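Local coordinates for protein nicking enzyme (Staphylococcus aureus, PDB 4HT4) that probably acts as the DNA relaxase that nicks plasmid DNA for conjugative transfer of antibiotic resistance between staphylococci, at residues 10-15 / 80-85; 100-105 / 174-179; 108-113 / 166-171. The protein carries 1 engineered substitution. All blocks are in the same frame, centred on the assembly; numbering follows the deposited sequence.

From the N terminus, strand 5-11 forms one outer edge of the five-stranded antiparallel sheet. Interaction 1 pairs its end with the start of strand 81-89 and closes a loop of 64 residues. Helix 96-108 follows that strand. Interaction 2 joins this helix to the long helix 162-182 and closes a second loop, which begins only after the first has ended. Interaction 3 lies within this second loop: the turn after helix 96-108 meets an earlier part of helix 162-182. Interactions 1 and 3 touch through Arg84 CD and Trp168 CZ3, 4.1 Å apart. Interactions 1 and 2 do not touch and lie on opposite sides of the chain's centre.

Interaction 1: residues 10-15 / 80-85; sequences VSKANG and SQVARE. With nucleotides of chain B.
The flat carboxamide of Gln81, whose CG packs against Ser11 CB, faces the Hoogsteen edge of the DA19 base of chain B. Gln81 NE2 donates to DA19 N7 over 3.0 Å in a nearly straight bond (172°). Gln81 OE1 accepts from DA19 N6, also at 3.0 Å but more bent. CD lies anti to CA (chi2 179°), and the extended chain puts the amide at the base. NE2 has a second acceptor, OP2 of DC18 of chain B. Ser11 OG donates to the same DC18 OP2 at 2.7 Å. It also accepts from Ala13 N, forming an ST turn. The backbone N of Gln81 holds OP1 of DG17 of chain B.

Behind this DNA-facing side the strands pair antiparallel. Val10 N bonds to Ala83 O, and Val82 N to Val10 O at 2.9 Å. Val82 and Ala83 both face Val10, a classic beta bulge. Lys12 N then reaches Ser80 O at 3.0 Å from above the carbonyl plane. Val10 CG1 meets Val82 CG2 at 3.7 Å, and Lys12 CD lies against Val82 CG1. The Lys12 amine bonds to Arg77 O. Glu85 OE2 bonds to ND1 of His132, a nickel ligand.

The paired donor and acceptor of Gln81 match N7 and N6 of adenine. This is consistent with base-specific reading of the DNA, while Ser11 and the Gln81 backbone grip its phosphates.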
loop_
_atom_site.group_PDB
_atom_site.type_symbol
_atom_site.label_atom_id
_atom_site.label_comp_id
_atom_site.label_asym_id
_atom_site.label_seq_id
_atom_site.Cartn_x
_atom_site.Cartn_y
_atom_site.Cartn_z
ATOM N N VAL A 10 -10.157 1.971 -1.778
ATOM C CA VAL A 10 -10.492 3.156 -1.000
ATOM C C VAL A 10 -11.332 4.091 -1.858
ATOM O O VAL A 10 -10.808 4.796 -2.721
ATOM C CB VAL A 10 -9.232 3.893 -0.527
ATOM C CG1 VAL A 10 -9.611 5.092 0.326
ATOM C CG2 VAL A 10 -8.333 2.948 0.249
ATOM N N SER A 11 -12.640 4.090 -1.619
ATOM C CA SER A 11 -13.572 4.810 -2.480
ATOM C C SER A 11 -14.205 6.013 -1.793
ATOM O O SER A 11 -14.554 5.956 -0.615
ATOM C CB SER A 11 -14.666 3.864 -2.977
ATOM O OG SER A 11 -15.637 4.562 -3.736
ATOM N N LYS A 12 -14.358 7.098 -2.545
ATOM C CA LYS A 12 -14.988 8.310 -2.032
ATOM C C LYS A 12 -16.500 8.150 -1.962
ATOM O O LYS A 12 -17.189 8.948 -1.328
ATOM C CB LYS A 12 -14.631 9.508 -2.910
ATOM C CG LYS A 12 -13.162 9.880 -2.878
ATOM C CD LYS A 12 -12.841 10.920 -3.938
ATOM C CE LYS A 12 -13.613 12.204 -3.708
ATOM N NZ LYS A 12 -13.450 13.143 -4.853
ATOM N N ALA A 13 -17.011 7.113 -2.617
ATOM C CA ALA A 13 -18.441 6.833 -2.606
ATOM C C ALA A 13 -18.890 6.365 -1.226
ATOM O O ALA A 13 -20.082 6.351 -0.923
ATOM C CB ALA A 13 -18.784 5.794 -3.656
ATOM N N ASN A 14 -17.925 5.980 -0.397
ATOM C CA ASN A 14 -18.203 5.560 0.970
ATOM C C ASN A 14 -17.586 6.510 1.992
ATOM O O ASN A 14 -17.352 6.135 3.141
ATOM C CB ASN A 14 -17.705 4.133 1.205
ATOM C CG ASN A 14 -18.396 3.121 0.315
ATOM O OD1 ASN A 14 -17.902 2.783 -0.761
ATOM N ND2 ASN A 14 -19.548 2.630 0.760
ATOM N N GLY A 15 -17.320 7.740 1.564
ATOM C CA GLY A 15 -16.837 8.778 2.456
ATOM C C GLY A 15 -15.385 8.637 2.870
ATOM O O GLY A 15 -14.958 9.226 3.863
ATOM N N SER A 80 -15.251 8.657 -6.934
ATOM C CA SER A 80 -13.952 8.204 -7.417
ATOM C C SER A 80 -13.205 7.340 -6.407
ATOM O O SER A 80 -13.076 7.703 -5.238
ATOM C CB SER A 80 -13.084 9.405 -7.796
ATOM O OG SER A 80 -12.796 9.411 -9.182
ATOM N N GLN A 81 -12.714 6.195 -6.871
ATOM C CA GLN A 81 -11.833 5.360 -6.070
ATOM C C GLN A 81 -10.441 5.972 -6.116
ATOM O O GLN A 81 -9.851 6.102 -7.189
ATOM C CB GLN A 81 -11.799 3.937 -6.623
ATOM C CG GLN A 81 -13.146 3.234 -6.624
ATOM C CD GLN A 81 -13.068 1.838 -7.206
ATOM O OE1 GLN A 81 -12.109 1.496 -7.897
ATOM N NE2 GLN A 81 -14.077 1.022 -6.925
ATOM N N VAL A 82 -9.915 6.355 -4.958
ATOM C CA VAL A 82 -8.654 7.088 -4.914
ATOM C C VAL A 82 -7.420 6.195 -4.810
ATOM O O VAL A 82 -6.364 6.531 -5.345
ATOM C CB VAL A 82 -8.636 8.135 -3.779
ATOM C CG1 VAL A 82 -9.646 9.232 -4.060
ATOM C CG2 VAL A 82 -8.914 7.476 -2.436
ATOM N N ALA A 83 -7.550 5.062 -4.129
ATOM C CA ALA A 83 -6.404 4.186 -3.918
ATOM C C ALA A 83 -6.805 2.751 -3.597
ATOM O O ALA A 83 -7.983 2.444 -3.411
ATOM C CB ALA A 83 -5.511 4.742 -2.816
ATOM N N ARG A 84 -5.805 1.879 -3.539
ATOM C CA ARG A 84 -5.999 0.494 -3.145
ATOM C C ARG A 84 -5.217 0.221 -1.872
ATOM O O ARG A 84 -4.020 0.492 -1.805
ATOM C CB ARG A 84 -5.509 -0.445 -4.244
ATOM C CG ARG A 84 -5.374 -1.892 -3.800
ATOM C CD ARG A 84 -4.634 -2.725 -4.835
ATOM N NE ARG A 84 -5.224 -2.594 -6.164
ATOM C CZ ARG A 84 -6.289 -3.274 -6.577
ATOM N NH1 ARG A 84 -6.889 -4.131 -5.763
ATOM N NH2 ARG A 84 -6.757 -3.093 -7.803
ATOM N N GLU A 85 -5.889 -0.315 -0.860
ATOM C CA GLU A 85 -5.200 -0.662 0.376
ATOM C C GLU A 85 -4.982 -2.164 0.491
ATOM O O GLU A 85 -5.923 -2.952 0.387
ATOM C CB GLU A 85 -5.961 -0.150 1.599
ATOM C CG GLU A 85 -5.220 -0.399 2.905
ATOM C CD GLU A 85 -5.959 0.135 4.115
ATOM O OE1 GLU A 85 -7.192 0.314 4.034
ATOM O OE2 GLU A 85 -5.304 0.375 5.151
ATOM P P DG B 17 -13.309 4.879 -10.538
ATOM O OP1 DG B 17 -12.827 5.758 -9.448
ATOM O OP2 DG B 17 -12.462 3.761 -11.008
ATOM O "O5'" DG B 17 -14.740 4.297 -10.119
ATOM C "C5'" DG B 17 -15.724 5.179 -9.594
ATOM C "C4'" DG B 17 -16.966 4.447 -9.107
ATOM O "O4'" DG B 17 -17.654 3.835 -10.226
ATOM C "C3'" DG B 17 -16.748 3.323 -8.102
ATOM O "O3'" DG B 17 -17.874 3.251 -7.238
ATOM C "C2'" DG B 17 -16.659 2.088 -8.993
ATOM C "C1'" DG B 17 -17.684 2.430 -10.068
ATOM N N9 DG B 17 -17.376 1.867 -11.374
ATOM C C8 DG B 17 -16.144 1.828 -11.974
ATOM N N7 DG B 17 -16.166 1.274 -13.150
ATOM C C5 DG B 17 -17.496 0.927 -13.346
ATOM C C6 DG B 17 -18.116 0.292 -14.447
ATOM O O6 DG B 17 -17.597 -0.103 -15.502
ATOM N N1 DG B 17 -19.483 0.129 -14.233
ATOM C C2 DG B 17 -20.158 0.529 -13.102
ATOM N N2 DG B 17 -21.476 0.285 -13.084
ATOM N N3 DG B 17 -19.587 1.126 -12.063
ATOM C C4 DG B 17 -18.257 1.290 -12.258
ATOM P P DC B 18 -17.792 2.403 -5.876
ATOM O OP1 DC B 18 -18.942 2.800 -5.033
ATOM O OP2 DC B 18 -16.413 2.523 -5.352
ATOM O "O5'" DC B 18 -18.007 0.890 -6.351
ATOM C "C5'" DC B 18 -19.299 0.463 -6.763
ATOM C "C4'" DC B 18 -19.257 -0.893 -7.447
ATOM O "O4'" DC B 18 -18.799 -0.762 -8.813
ATOM C "C3'" DC B 18 -18.315 -1.926 -6.837
ATOM O "O3'" DC B 18 -19.007 -2.741 -5.899
ATOM C "C2'" DC B 18 -17.842 -2.747 -8.037
ATOM C "C1'" DC B 18 -18.527 -2.080 -9.228
ATOM N N1 DC B 18 -17.692 -2.073 -10.461
ATOM C C2 DC B 18 -18.256 -2.483 -11.674
ATOM O O2 DC B 18 -19.441 -2.832 -11.701
ATOM N N3 DC B 18 -17.489 -2.480 -12.789
ATOM C C4 DC B 18 -16.216 -2.095 -12.721
ATOM N N4 DC B 18 -15.503 -2.115 -13.850
ATOM C C5 DC B 18 -15.619 -1.677 -11.495
ATOM C C6 DC B 18 -16.387 -1.685 -10.400
ATOM P P DA B 19 -18.280 -3.207 -4.544
ATOM O OP1 DA B 19 -19.290 -3.905 -3.717
ATOM O OP2 DA B 19 -17.556 -2.041 -3.991
ATOM O "O5'" DA B 19 -17.181 -4.261 -5.035
ATOM C "C5'" DA B 19 -17.576 -5.505 -5.600
ATOM C "C4'" DA B 19 -16.367 -6.298 -6.067
ATOM O "O4'" DA B 19 -15.755 -5.636 -7.204
ATOM C "C3'" DA B 19 -15.263 -6.475 -5.029
ATOM O "O3'" DA B 19 -14.719 -7.781 -5.127
ATOM C "C2'" DA B 19 -14.228 -5.428 -5.423
ATOM C "C1'" DA B 19 -14.396 -5.368 -6.938
ATOM N N9 DA B 19 -14.081 -4.057 -7.494
ATOM C C8 DA B 19 -14.475 -2.847 -6.997
ATOM N N7 DA B 19 -14.047 -1.828 -7.700
ATOM C C5 DA B 19 -13.325 -2.410 -8.729
ATOM C C6 DA B 19 -12.614 -1.864 -9.817
ATOM N N6 DA B 19 -12.518 -0.550 -10.049
ATOM N N1 DA B 19 -12.006 -2.729 -10.657
ATOM C C2 DA B 19 -12.104 -4.045 -10.423
ATOM N N3 DA B 19 -12.743 -4.671 -9.435
ATOM C C4 DA B 19 -13.336 -3.786 -8.618
#

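Interaction 2: residues 100-105 / 174-179; sequences IELAKE and NVQNKH
Leu102 packs against His179 between two roughly antiparallel helices, 96-108 and 162-182. The axes of the two segments come within 9.9 Å and their directions differ by 153°. Leu102 CA sits over the centre of one face of the His179 imidazole, a CH-pi contact 3.9 Å from the ring centroid. Leu102 CD1 approaches His179 CD2 at 3.5 Å. The apolar pair is Leu102 CD1 and Val175 CG1, 3.8 Å apart; CD1 also lies near CA of Gln176. Leu102 and Gln176 both touch Pro91, and Ala103 packs on Ile121 of strand 117-122, in the main sheet.

The polar contact is a histidine-carboxylate hydrogen bond. His179 NE2 donates to Glu105 OE1 over 2.7 Å, almost straight (170°) and in the ring plane. The carboxylate is turned well out of that plane.

The charged contact is weaker. Glu105 OE2 and Lys178 NZ form a long salt bridge of 3.9 Å, with the two side chains crossing at about a right angle.

Glu105 thus uses one oxygen for His179 and turns the other to Lys178. The bond at NE2 and Leu102 over the ring face together probably limit rotation of the imidazole. The nearby carboxylate would probably favour a positively charged imidazole.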
loop_
_atom_site.group_PDB
_atom_site.type_symbol
_atom_site.label_atom_id
_atom_site.label_comp_id
_atom_site.label_asym_id
_atom_site.label_seq_id
_atom_site.Cartn_x
_atom_site.Cartn_y
_atom_site.Cartn_z
ATOM N N ILE A 100 10.680 -5.312 8.922
ATOM C CA ILE A 100 10.672 -4.185 8.001
ATOM C C ILE A 100 11.127 -4.618 6.614
ATOM O O ILE A 100 10.456 -4.342 5.619
ATOM C CB ILE A 100 11.576 -3.046 8.496
ATOM C CG1 ILE A 100 10.979 -2.404 9.748
ATOM C CG2 ILE A 100 11.761 -1.998 7.412
ATOM C CD1 ILE A 100 11.861 -1.351 10.371
ATOM N N GLU A 101 12.267 -5.302 6.556
ATOM C CA GLU A 101 12.842 -5.742 5.289
ATOM C C GLU A 101 11.905 -6.677 4.532
ATOM O O GLU A 101 11.873 -6.673 3.301
ATOM C CB GLU A 101 14.195 -6.421 5.519
ATOM C CG GLU A 101 15.243 -5.519 6.153
ATOM C CD GLU A 101 15.702 -4.403 5.230
ATOM O OE1 GLU A 101 16.245 -3.400 5.737
ATOM O OE2 GLU A 101 15.531 -4.532 3.999
ATOM N N LEU A 102 11.141 -7.470 5.274
ATOM C CA LEU A 102 10.162 -8.370 4.677
ATOM C C LEU A 102 9.052 -7.585 3.989
ATOM O O LEU A 102 8.749 -7.815 2.819
ATOM C CB LEU A 102 9.570 -9.297 5.740
ATOM C CG LEU A 102 8.366 -10.134 5.308
ATOM C CD1 LEU A 102 8.734 -11.035 4.144
ATOM C CD2 LEU A 102 7.832 -10.951 6.476
ATOM N N ALA A 103 8.450 -6.656 4.726
ATOM C CA ALA A 103 7.372 -5.836 4.192
ATOM C C ALA A 103 7.880 -4.889 3.112
ATOM O O ALA A 103 7.153 -4.555 2.176
ATOM C CB ALA A 103 6.697 -5.056 5.308
ATOM N N LYS A 104 9.130 -4.457 3.246
ATOM C CA LYS A 104 9.728 -3.556 2.271
ATOM C C LYS A 104 9.906 -4.241 0.919
ATOM O O LYS A 104 9.692 -3.630 -0.127
ATOM C CB LYS A 104 11.076 -3.027 2.769
ATOM C CG LYS A 104 11.770 -2.107 1.775
ATOM C CD LYS A 104 13.180 -1.750 2.211
ATOM C CE LYS A 104 13.188 -0.617 3.225
ATOM N NZ LYS A 104 14.576 -0.141 3.490
ATOM N N GLU A 105 10.290 -5.514 0.944
ATOM C CA GLU A 105 10.543 -6.251 -0.291
ATOM C C GLU A 105 9.272 -6.483 -1.101
ATOM O O GLU A 105 9.257 -6.286 -2.316
ATOM C CB GLU A 105 11.230 -7.588 -0.006
ATOM C CG GLU A 105 11.478 -8.413 -1.261
ATOM C CD GLU A 105 12.318 -9.645 -1.003
ATOM O OE1 GLU A 105 12.801 -9.812 0.136
ATOM O OE2 GLU A 105 12.497 -10.447 -1.944
ATOM N N ASN A 174 5.273 -16.636 -0.917
ATOM C CA ASN A 174 6.643 -16.963 -1.289
ATOM C C ASN A 174 7.672 -16.039 -0.649
ATOM O O ASN A 174 8.705 -16.494 -0.160
ATOM C CB ASN A 174 6.793 -16.945 -2.810
ATOM C CG ASN A 174 5.981 -18.030 -3.488
ATOM O OD1 ASN A 174 5.255 -18.779 -2.834
ATOM N ND2 ASN A 174 6.096 -18.115 -4.808
ATOM N N VAL A 175 7.387 -14.742 -0.656
ATOM C CA VAL A 175 8.291 -13.759 -0.069
ATOM C C VAL A 175 8.412 -13.957 1.440
ATOM O O VAL A 175 9.511 -13.913 1.993
ATOM C CB VAL A 175 7.839 -12.315 -0.374
ATOM C CG1 VAL A 175 8.681 -11.314 0.402
ATOM C CG2 VAL A 175 7.929 -12.040 -1.865
ATOM N N GLN A 176 7.282 -14.187 2.099
ATOM C CA GLN A 176 7.271 -14.382 3.542
ATOM C C GLN A 176 7.995 -15.665 3.940
ATOM O O GLN A 176 8.795 -15.665 4.876
ATOM C CB GLN A 176 5.838 -14.406 4.072
ATOM C CG GLN A 176 5.745 -14.540 5.577
ATOM C CD GLN A 176 4.323 -14.444 6.080
ATOM O OE1 GLN A 176 3.382 -14.308 5.298
ATOM N NE2 GLN A 176 4.156 -14.512 7.394
ATOM N N ASN A 177 7.710 -16.751 3.226
ATOM C CA ASN A 177 8.370 -18.028 3.478
ATOM C C ASN A 177 9.877 -17.946 3.270
ATOM O O ASN A 177 10.645 -18.615 3.960
ATOM C CB ASN A 177 7.778 -19.129 2.595
ATOM C CG ASN A 177 6.401 -19.566 3.050
ATOM O OD1 ASN A 177 6.069 -19.488 4.232
ATOM N ND2 ASN A 177 5.589 -20.034 2.109
ATOM N N LYS A 178 10.289 -17.119 2.316
ATOM C CA LYS A 178 11.704 -16.920 2.031
ATOM C C LYS A 178 12.409 -16.274 3.216
ATOM O O LYS A 178 13.489 -16.706 3.618
ATOM C CB LYS A 178 11.876 -16.052 0.784
ATOM C CG LYS A 178 13.316 -15.693 0.469
ATOM C CD LYS A 178 13.394 -14.777 -0.741
ATOM C CE LYS A 178 14.823 -14.350 -1.022
ATOM N NZ LYS A 178 14.900 -13.453 -2.207
ATOM N N HIS A 179 11.791 -15.240 3.776
ATOM C CA HIS A 179 12.356 -14.549 4.930
ATOM C C HIS A 179 12.278 -15.403 6.189
ATOM O O HIS A 179 13.114 -15.278 7.083
ATOM C CB HIS A 179 11.655 -13.209 5.153
ATOM C CG HIS A 179 12.162 -12.113 4.272
ATOM N ND1 HIS A 179 13.012 -11.126 4.726
ATOM C CD2 HIS A 179 11.951 -11.850 2.960
ATOM C CE1 HIS A 179 13.297 -10.303 3.735
ATOM N NE2 HIS A 179 12.666 -10.718 2.652
#

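Interaction 3: residues 108-113 / 166-171; sequences ESLSNE and NEWRKR. With nucleotides of chain B.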
loop_
_atom_site.group_PDB
_atom_site.type_symbol
_atom_site.label_atom_id
_atom_site.label_comp_id
_atom_site.label_asym_id
_atom_site.label_seq_id
_atom_site.Cartn_x
_atom_site.Cartn_y
_atom_site.Cartn_z
ATOM N N GLU A 108 8.096 -3.374 -2.762
ATOM C CA GLU A 108 8.905 -3.026 -3.923
ATOM C C GLU A 108 8.531 -3.874 -5.132
ATOM O O GLU A 108 8.795 -3.495 -6.273
ATOM C CB GLU A 108 10.393 -3.176 -3.606
ATOM C CG GLU A 108 10.927 -2.086 -2.698
ATOM C CD GLU A 108 12.340 -2.354 -2.233
ATOM O OE1 GLU A 108 12.803 -3.506 -2.363
ATOM O OE2 GLU A 108 12.989 -1.409 -1.736
ATOM N N SER A 109 7.914 -5.023 -4.877
ATOM C CA SER A 109 7.436 -5.878 -5.955
ATOM C C SER A 109 6.158 -5.300 -6.555
ATOM O O SER A 109 5.736 -5.699 -7.639
ATOM C CB SER A 109 7.193 -7.302 -5.451
ATOM O OG SER A 109 6.175 -7.332 -4.468
ATOM N N LEU A 110 5.549 -4.359 -5.840
ATOM C CA LEU A 110 4.363 -3.669 -6.331
ATOM C C LEU A 110 4.759 -2.412 -7.096
ATOM O O LEU A 110 4.145 -2.067 -8.105
ATOM C CB LEU A 110 3.432 -3.307 -5.176
ATOM C CG LEU A 110 2.834 -4.471 -4.391
ATOM C CD1 LEU A 110 1.905 -3.961 -3.302
ATOM C CD2 LEU A 110 2.100 -5.416 -5.326
ATOM N N SER A 111 5.794 -1.732 -6.613
ATOM C CA SER A 111 6.292 -0.532 -7.274
ATOM C C SER A 111 7.046 -0.889 -8.551
ATOM O O SER A 111 7.398 -0.015 -9.342
ATOM C CB SER A 111 7.192 0.273 -6.335
ATOM O OG SER A 111 8.381 -0.435 -6.029
ATOM N N ASN A 112 7.291 -2.181 -8.744
ATOM C CA ASN A 112 7.950 -2.671 -9.945
ATOM C C ASN A 112 6.958 -2.919 -11.074
ATOM O O ASN A 112 7.339 -3.341 -12.165
ATOM C CB ASN A 112 8.710 -3.962 -9.636
ATOM C CG ASN A 112 10.211 -3.771 -9.656
ATOM O OD1 ASN A 112 10.881 -4.141 -10.620
ATOM N ND2 ASN A 112 10.747 -3.188 -8.590
ATOM N N GLU A 113 5.685 -2.650 -10.807
ATOM C CA GLU A 113 4.619 -2.968 -11.759
ATOM C C GLU A 113 3.900 -1.873 -12.595
ATOM O O GLU A 113 3.215 -2.237 -13.549
ATOM C CB GLU A 113 3.575 -3.874 -11.091
ATOM C CG GLU A 113 4.127 -5.226 -10.666
ATOM C CD GLU A 113 3.056 -6.151 -10.124
ATOM O OE1 GLU A 113 3.265 -6.727 -9.036
ATOM O OE2 GLU A 113 2.011 -6.308 -10.790
ATOM N N ASN A 166 -4.786 -13.121 -7.358
ATOM C CA ASN A 166 -4.307 -14.425 -6.921
ATOM C C ASN A 166 -2.792 -14.550 -7.024
ATOM O O ASN A 166 -2.171 -15.309 -6.280
ATOM C CB ASN A 166 -4.994 -15.540 -7.712
ATOM C CG ASN A 166 -6.486 -15.597 -7.462
ATOM O OD1 ASN A 166 -6.946 -15.412 -6.336
ATOM N ND2 ASN A 166 -7.254 -15.851 -8.517
ATOM N N GLU A 167 -2.201 -13.802 -7.952
ATOM C CA GLU A 167 -0.751 -13.764 -8.094
ATOM C C GLU A 167 -0.113 -13.099 -6.882
ATOM O O GLU A 167 0.893 -13.575 -6.357
ATOM C CB GLU A 167 -0.354 -13.008 -9.362
ATOM C CG GLU A 167 1.133 -12.730 -9.483
ATOM C CD GLU A 167 1.477 -11.950 -10.736
ATOM O OE1 GLU A 167 0.622 -11.876 -11.643
ATOM O OE2 GLU A 167 2.601 -11.409 -10.812
ATOM N N TRP A 168 -0.708 -11.994 -6.445
ATOM C CA TRP A 168 -0.192 -11.245 -5.306
ATOM C C TRP A 168 -0.285 -12.052 -4.016
ATOM O O TRP A 168 0.583 -11.954 -3.149
ATOM C CB TRP A 168 -0.943 -9.921 -5.156
ATOM C CG TRP A 168 -0.466 -8.855 -6.093
ATOM C CD1 TRP A 168 0.723 -8.824 -6.761
ATOM C CD2 TRP A 168 -1.168 -7.663 -6.465
ATOM N NE1 TRP A 168 0.806 -7.685 -7.524
ATOM C CE2 TRP A 168 -0.340 -6.957 -7.361
ATOM C CE3 TRP A 168 -2.412 -7.127 -6.128
ATOM C CZ2 TRP A 168 -0.720 -5.742 -7.923
ATOM C CZ3 TRP A 168 -2.786 -5.921 -6.688
ATOM C CH2 TRP A 168 -1.943 -5.242 -7.576
ATOM N N ARG A 169 -1.346 -12.844 -3.895
ATOM C CA ARG A 169 -1.527 -13.704 -2.733
ATOM C C ARG A 169 -0.420 -14.747 -2.654
ATOM O O ARG A 169 0.148 -14.984 -1.588
ATOM C CB ARG A 169 -2.888 -14.399 -2.783
ATOM C CG ARG A 169 -4.075 -13.463 -2.641
ATOM C CD ARG A 169 -5.364 -14.254 -2.531
ATOM N NE ARG A 169 -5.259 -15.292 -1.512
ATOM C CZ ARG A 169 -5.567 -15.114 -0.231
ATOM N NH1 ARG A 169 -6.008 -13.937 0.193
ATOM N NH2 ARG A 169 -5.436 -16.116 0.627
ATOM N N LYS A 170 -0.117 -15.367 -3.790
ATOM C CA LYS A 170 0.923 -16.387 -3.849
ATOM C C LYS A 170 2.307 -15.765 -3.701
ATOM O O LYS A 170 3.226 -16.394 -3.178
ATOM C CB LYS A 170 0.837 -17.169 -5.161
ATOM N N ARG A 171 2.447 -14.526 -4.163
ATOM C CA ARG A 171 3.716 -13.818 -4.057
ATOM C C ARG A 171 4.045 -13.508 -2.604
ATOM O O ARG A 171 5.192 -13.636 -2.179
ATOM C CB ARG A 171 3.679 -12.521 -4.864
ATOM C CG ARG A 171 4.984 -11.745 -4.831
ATOM C CD ARG A 171 4.837 -10.384 -5.483
ATOM N NE ARG A 171 4.409 -10.486 -6.874
ATOM C CZ ARG A 171 4.222 -9.443 -7.674
ATOM N NH1 ARG A 171 4.427 -8.213 -7.220
ATOM N NH2 ARG A 171 3.831 -9.626 -8.928
ATOM P P DA B 21 -12.438 -14.962 -5.701
ATOM O OP1 DA B 21 -12.991 -15.799 -6.789
ATOM O OP2 DA B 21 -13.195 -14.807 -4.439
ATOM O "O5'" DA B 21 -10.975 -15.504 -5.337
ATOM C "C5'" DA B 21 -10.105 -14.714 -4.543
ATOM C "C4'" DA B 21 -9.242 -15.540 -3.610
ATOM O "O4'" DA B 21 -8.662 -14.649 -2.631
ATOM C "C3'" DA B 21 -9.977 -16.553 -2.751
ATOM O "O3'" DA B 21 -9.035 -17.465 -2.202
ATOM C "C2'" DA B 21 -10.589 -15.652 -1.682
ATOM C "C1'" DA B 21 -9.553 -14.537 -1.537
ATOM N N9 DA B 21 -10.142 -13.201 -1.539
ATOM C C8 DA B 21 -11.381 -12.852 -1.994
ATOM N N7 DA B 21 -11.645 -11.576 -1.864
ATOM C C5 DA B 21 -10.501 -11.051 -1.283
ATOM C C6 DA B 21 -10.139 -9.749 -0.885
ATOM N N6 DA B 21 -10.942 -8.689 -1.023
ATOM N N1 DA B 21 -8.917 -9.580 -0.338
ATOM C C2 DA B 21 -8.114 -10.642 -0.201
ATOM N N3 DA B 21 -8.344 -11.909 -0.538
ATOM C C4 DA B 21 -9.565 -12.043 -1.077
ATOM P P DA B 22 -9.527 -18.671 -1.262
ATOM O OP1 DA B 22 -8.461 -19.696 -1.267
ATOM O OP2 DA B 22 -10.905 -19.034 -1.661
ATOM O "O5'" DA B 22 -9.587 -18.020 0.196
ATOM C "C5'" DA B 22 -8.400 -17.445 0.712
ATOM C "C4'" DA B 22 -8.641 -16.715 2.020
ATOM O "O4'" DA B 22 -8.951 -15.317 1.784
ATOM C "C3'" DA B 22 -9.776 -17.257 2.889
ATOM O "O3'" DA B 22 -9.221 -17.740 4.111
ATOM C "C2'" DA B 22 -10.671 -16.035 3.109
ATOM C "C1'" DA B 22 -9.665 -14.905 2.926
ATOM N N9 DA B 22 -10.197 -13.548 2.749
ATOM C C8 DA B 22 -9.648 -12.414 3.281
ATOM N N7 DA B 22 -10.296 -11.314 2.992
ATOM C C5 DA B 22 -11.353 -11.749 2.213
ATOM C C6 DA B 22 -12.411 -11.060 1.589
ATOM N N6 DA B 22 -12.564 -9.734 1.669
ATOM N N1 DA B 22 -13.301 -11.788 0.882
ATOM C C2 DA B 22 -13.135 -13.114 0.812
ATOM N N3 DA B 22 -12.182 -13.869 1.355
ATOM C C4 DA B 22 -11.311 -13.124 2.051
#
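Glu113 reaches Trp168 and Arg171 with one carboxylate oxygen, the tight part of the contact. Glu113 OE1 accepts from Trp168 NE1 at 3.0 Å, a nearly straight bond (171°) that lies in the indole plane and meets the syn side of the carboxylate. Glu113 and Arg171 meet tip to tip. Arg171 NH1 is 2.6 Å from Glu113 OE1, and Arg171 NH2 meets that oxygen from above the carboxylate plane at 3.0 Å. NH2 also pairs with Glu167 OE2, so one guanidinium bridges two acids, probably easing their mutual repulsion. Trp168 CD1 lies over a face of that guanidinium. Ser109 O shares NH1, but its bond is weak and bent (117°). Leu110 CD2 sits over one face of the indole, 3.7 Å from the centroid of the five-membered ring.

The exposed end of the turn is looser; Asn112 bonds back to Glu108 O within its own segment.

Lys164 makes a salt bridge with Glu113 OE2. Arg169 of the same helix lies against DA21 and DA22 of chain B, with Arg169 NH1 3.2 Å from DA21 N3. Leu110 rests on strand 130-136 and Trp168 on strands 5-11 and 81-89, so the turn and helix 162-182 lie together against the main sheet.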